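Local coordinates for N-acylethanolamine-hydrolyzing acid amidase subunit alpha (Caenorhabditis elegans, PDB 6DY3), which forms, with its partner beta-subunit, an acid amidase that probably hydrolyses bioactive fatty acid amides such as N-palmitoylethanolamine to ethanolamine and free fatty acids, at residues V44-K48 against E91-M95. Residues are numbered along the deposited sequence; the frame is centred on the assembly and turned at random.
Sequences VEETK and EIVGM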
ATOM      1  N   VAL A  44      -1.243 -14.025 -12.419  1.00 54.22           N
ATOM      2  CA  VAL A  44      -0.544 -15.017 -11.613  1.00 52.69           C
ATOM      3  C   VAL A  44       0.690 -15.511 -12.350  1.00 51.97           C
ATOM      4  O   VAL A  44       1.802 -15.506 -11.811  1.00 53.14           O
ATOM      5  CB  VAL A  44      -1.485 -16.184 -11.265  1.00 54.90           C
ATOM      6  CG1 VAL A  44      -0.730 -17.276 -10.489  1.00 58.54           C
ATOM      7  CG2 VAL A  44      -2.728 -15.679 -10.527  1.00 52.10           C
ATOM      8  N   GLU A  45       0.509 -15.937 -13.604  1.00 50.24           N
ATOM      9  CA  GLU A  45       1.619 -16.484 -14.373  1.00 52.00           C
ATOM     10  C   GLU A  45       2.747 -15.473 -14.497  1.00 51.46           C
ATOM     11  O   GLU A  45       3.927 -15.840 -14.475  1.00 51.24           O
ATOM     12  CB  GLU A  45       1.134 -16.923 -15.755  1.00 58.26           C
ATOM     13  CG  GLU A  45       2.225 -17.506 -16.637  1.00 67.07           C
ATOM     14  CD  GLU A  45       1.725 -17.880 -18.017  1.00 75.96           C
ATOM     15  OE1 GLU A  45       0.540 -17.615 -18.315  1.00 78.75           O
ATOM     16  OE2 GLU A  45       2.519 -18.439 -18.805  1.00 79.53           O
ATOM     17  N   GLU A  46       2.402 -14.196 -14.650  1.00 56.00           N
ATOM     18  CA  GLU A  46       3.416 -13.168 -14.835  1.00 57.70           C
ATOM     19  C   GLU A  46       4.061 -12.751 -13.518  1.00 50.08           C
ATOM     20  O   GLU A  46       5.241 -12.382 -13.503  1.00 49.46           O
ATOM     21  CB  GLU A  46       2.800 -11.949 -15.526  1.00 59.68           C
ATOM     22  CG  GLU A  46       3.828 -10.985 -16.085  1.00 63.97           C
ATOM     23  CD  GLU A  46       4.765 -11.651 -17.082  1.00 67.83           C
ATOM     24  OE1 GLU A  46       4.293 -12.493 -17.882  1.00 67.69           O
ATOM     25  OE2 GLU A  46       5.974 -11.338 -17.062  1.00 68.47           O
ATOM     26  N   THR A  47       3.313 -12.797 -12.412  1.00 43.94           N
ATOM     27  CA  THR A  47       3.883 -12.449 -11.113  1.00 40.84           C
ATOM     28  C   THR A  47       4.909 -13.482 -10.660  1.00 41.38           C
ATOM     29  O   THR A  47       5.956 -13.119 -10.110  1.00 35.98           O
ATOM     30  CB  THR A  47       2.775 -12.312 -10.068  1.00 36.77           C
ATOM     31  OG1 THR A  47       1.820 -11.349 -10.513  1.00 38.91           O
ATOM     32  CG2 THR A  47       3.342 -11.856  -8.732  1.00 34.73           C
ATOM     33  N   LYS A  48       4.620 -14.771 -10.867  1.00 45.53           N
ATOM     34  CA  LYS A  48       5.534 -15.821 -10.430  1.00 45.80           C
ATOM     35  C   LYS A  48       6.915 -15.651 -11.044  1.00 44.79           C
ATOM     36  O   LYS A  48       7.924 -15.962 -10.401  1.00 41.52           O
ATOM     37  CB  LYS A  48       4.973 -17.198 -10.797  1.00 49.56           C
ATOM     38  CG  LYS A  48       3.675 -17.576 -10.085  1.00 52.22           C
ATOM     39  CD  LYS A  48       3.382 -19.073 -10.214  1.00 56.04           C
ATOM     40  CE  LYS A  48       3.320 -19.529 -11.671  1.00 61.28           C
ATOM     41  NZ  LYS A  48       3.166 -21.007 -11.781  1.00 64.55           N
ATOM     42  N   GLU A  91      -0.274 -20.514  -4.727  1.00 43.43           N
ATOM     43  CA  GLU A  91       0.228 -19.367  -5.476  1.00 44.95           C
ATOM     44  C   GLU A  91      -0.405 -18.074  -4.979  1.00 42.85           C
ATOM     45  O   GLU A  91       0.275 -17.049  -4.853  1.00 44.40           O
ATOM     46  CB  GLU A  91      -0.033 -19.567  -6.970  1.00 48.93           C
ATOM     47  CG  GLU A  91       0.734 -20.746  -7.574  1.00 54.92           C
ATOM     48  CD  GLU A  91       0.460 -20.949  -9.059  1.00 61.56           C
ATOM     49  OE1 GLU A  91      -0.429 -20.263  -9.607  1.00 63.00           O
ATOM     50  OE2 GLU A  91       1.129 -21.804  -9.679  1.00 64.55           O
ATOM     51  N   ILE A  92      -1.699 -18.112  -4.666  1.00 43.95           N
ATOM     52  CA  ILE A  92      -2.378 -16.921  -4.163  1.00 44.89           C
ATOM     53  C   ILE A  92      -1.801 -16.508  -2.816  1.00 42.41           C
ATOM     54  O   ILE A  92      -1.584 -15.317  -2.557  1.00 40.77           O
ATOM     55  CB  ILE A  92      -3.896 -17.176  -4.091  1.00 47.42           C
ATOM     56  CG1 ILE A  92      -4.465 -17.188  -5.513  1.00 47.61           C
ATOM     57  CG2 ILE A  92      -4.597 -16.138  -3.197  1.00 47.52           C
ATOM     58  CD1 ILE A  92      -5.905 -17.614  -5.600  1.00 52.89           C
ATOM     59  N   VAL A  93      -1.548 -17.480  -1.936  1.00 43.26           N
ATOM     60  CA  VAL A  93      -0.926 -17.178  -0.648  1.00 42.95           C
ATOM     61  C   VAL A  93       0.463 -16.582  -0.858  1.00 40.22           C
ATOM     62  O   VAL A  93       0.840 -15.601  -0.203  1.00 41.16           O
ATOM     63  CB  VAL A  93      -0.868 -18.448   0.225  1.00 44.86           C
ATOM     64  CG1 VAL A  93       0.005 -18.221   1.469  1.00 42.90           C
ATOM     65  CG2 VAL A  93      -2.272 -18.882   0.624  1.00 46.98           C
ATOM     66  N   GLY A  94       1.249 -17.171  -1.764  1.00 35.24           N
ATOM     67  CA  GLY A  94       2.587 -16.667  -2.007  1.00 34.87           C
ATOM     68  C   GLY A  94       2.601 -15.226  -2.487  1.00 40.01           C
ATOM     69  O   GLY A  94       3.381 -14.404  -2.002  1.00 40.03           O
ATOM     70  N   MET A  95       1.734 -14.892  -3.450  1.00 43.93           N
ATOM     71  CA  MET A  95       1.707 -13.517  -3.943  1.00 44.63           C
ATOM     72  C   MET A  95       1.304 -12.535  -2.856  1.00 40.69           C
ATOM     73  O   MET A  95       1.831 -11.415  -2.801  1.00 45.03           O
ATOM     74  CB  MET A  95       0.784 -13.383  -5.149  1.00 47.66           C
ATOM     75  CG  MET A  95       1.386 -13.927  -6.427  1.00 54.65           C
ATOM     76  SD  MET A  95       0.288 -13.802  -7.838  1.00 62.58           S
ATOM     77  CE  MET A  95      -0.738 -15.222  -7.526  1.00 58.62           C
TER
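Lys48 and Glu91 make the polar link between helices 40-48 and 89-97, a salt bridge in which Lys48 NZ donates to Glu91 OE2 at 3.0 Å. The ammonium does not lie in the carboxylate plane; it meets the oxygen from above, 53° out of it. Glu91 gets across because its chain is extended beyond CG, and the two side chains cross obliquely, with Lys48 CD 3.6 Å from Glu91 OE2. Trp60 of helix 56-63 touches both side chains. With an alanine at Glu91, the Lys48 ammonium would probably lose this carboxylate, and a gap would open beside Lys48 and Val44.

Deeper in, the contact is apolar and Met95 carries it. A bend at its last torsion (chi3 -80°) turns the methyl toward Val44, and Met95 CE rests against both branches, 3.6 Å from Val44 CG1 and equally far from Val44 CG2. The sulfur lies against Thr47, with Met95 SD 3.7 Å from Thr47 CB, and Thr47 CG2 packs on the thioether chain. The threonine hydroxyl is bonded instead to the carbonyl of Val43, one turn back.

Tyr52 of the beta-subunit chain packs on Met95, and Leu51 and Met23 of that chain on Val44 and Thr47. This is oblique helix-helix packing, the axes of segments 44-48 and 91-95 passing 10.9 Å apart at closest approach and 53° to each other, inside the largely helical alpha-subunit of an acid ceramidase-family heterodimer.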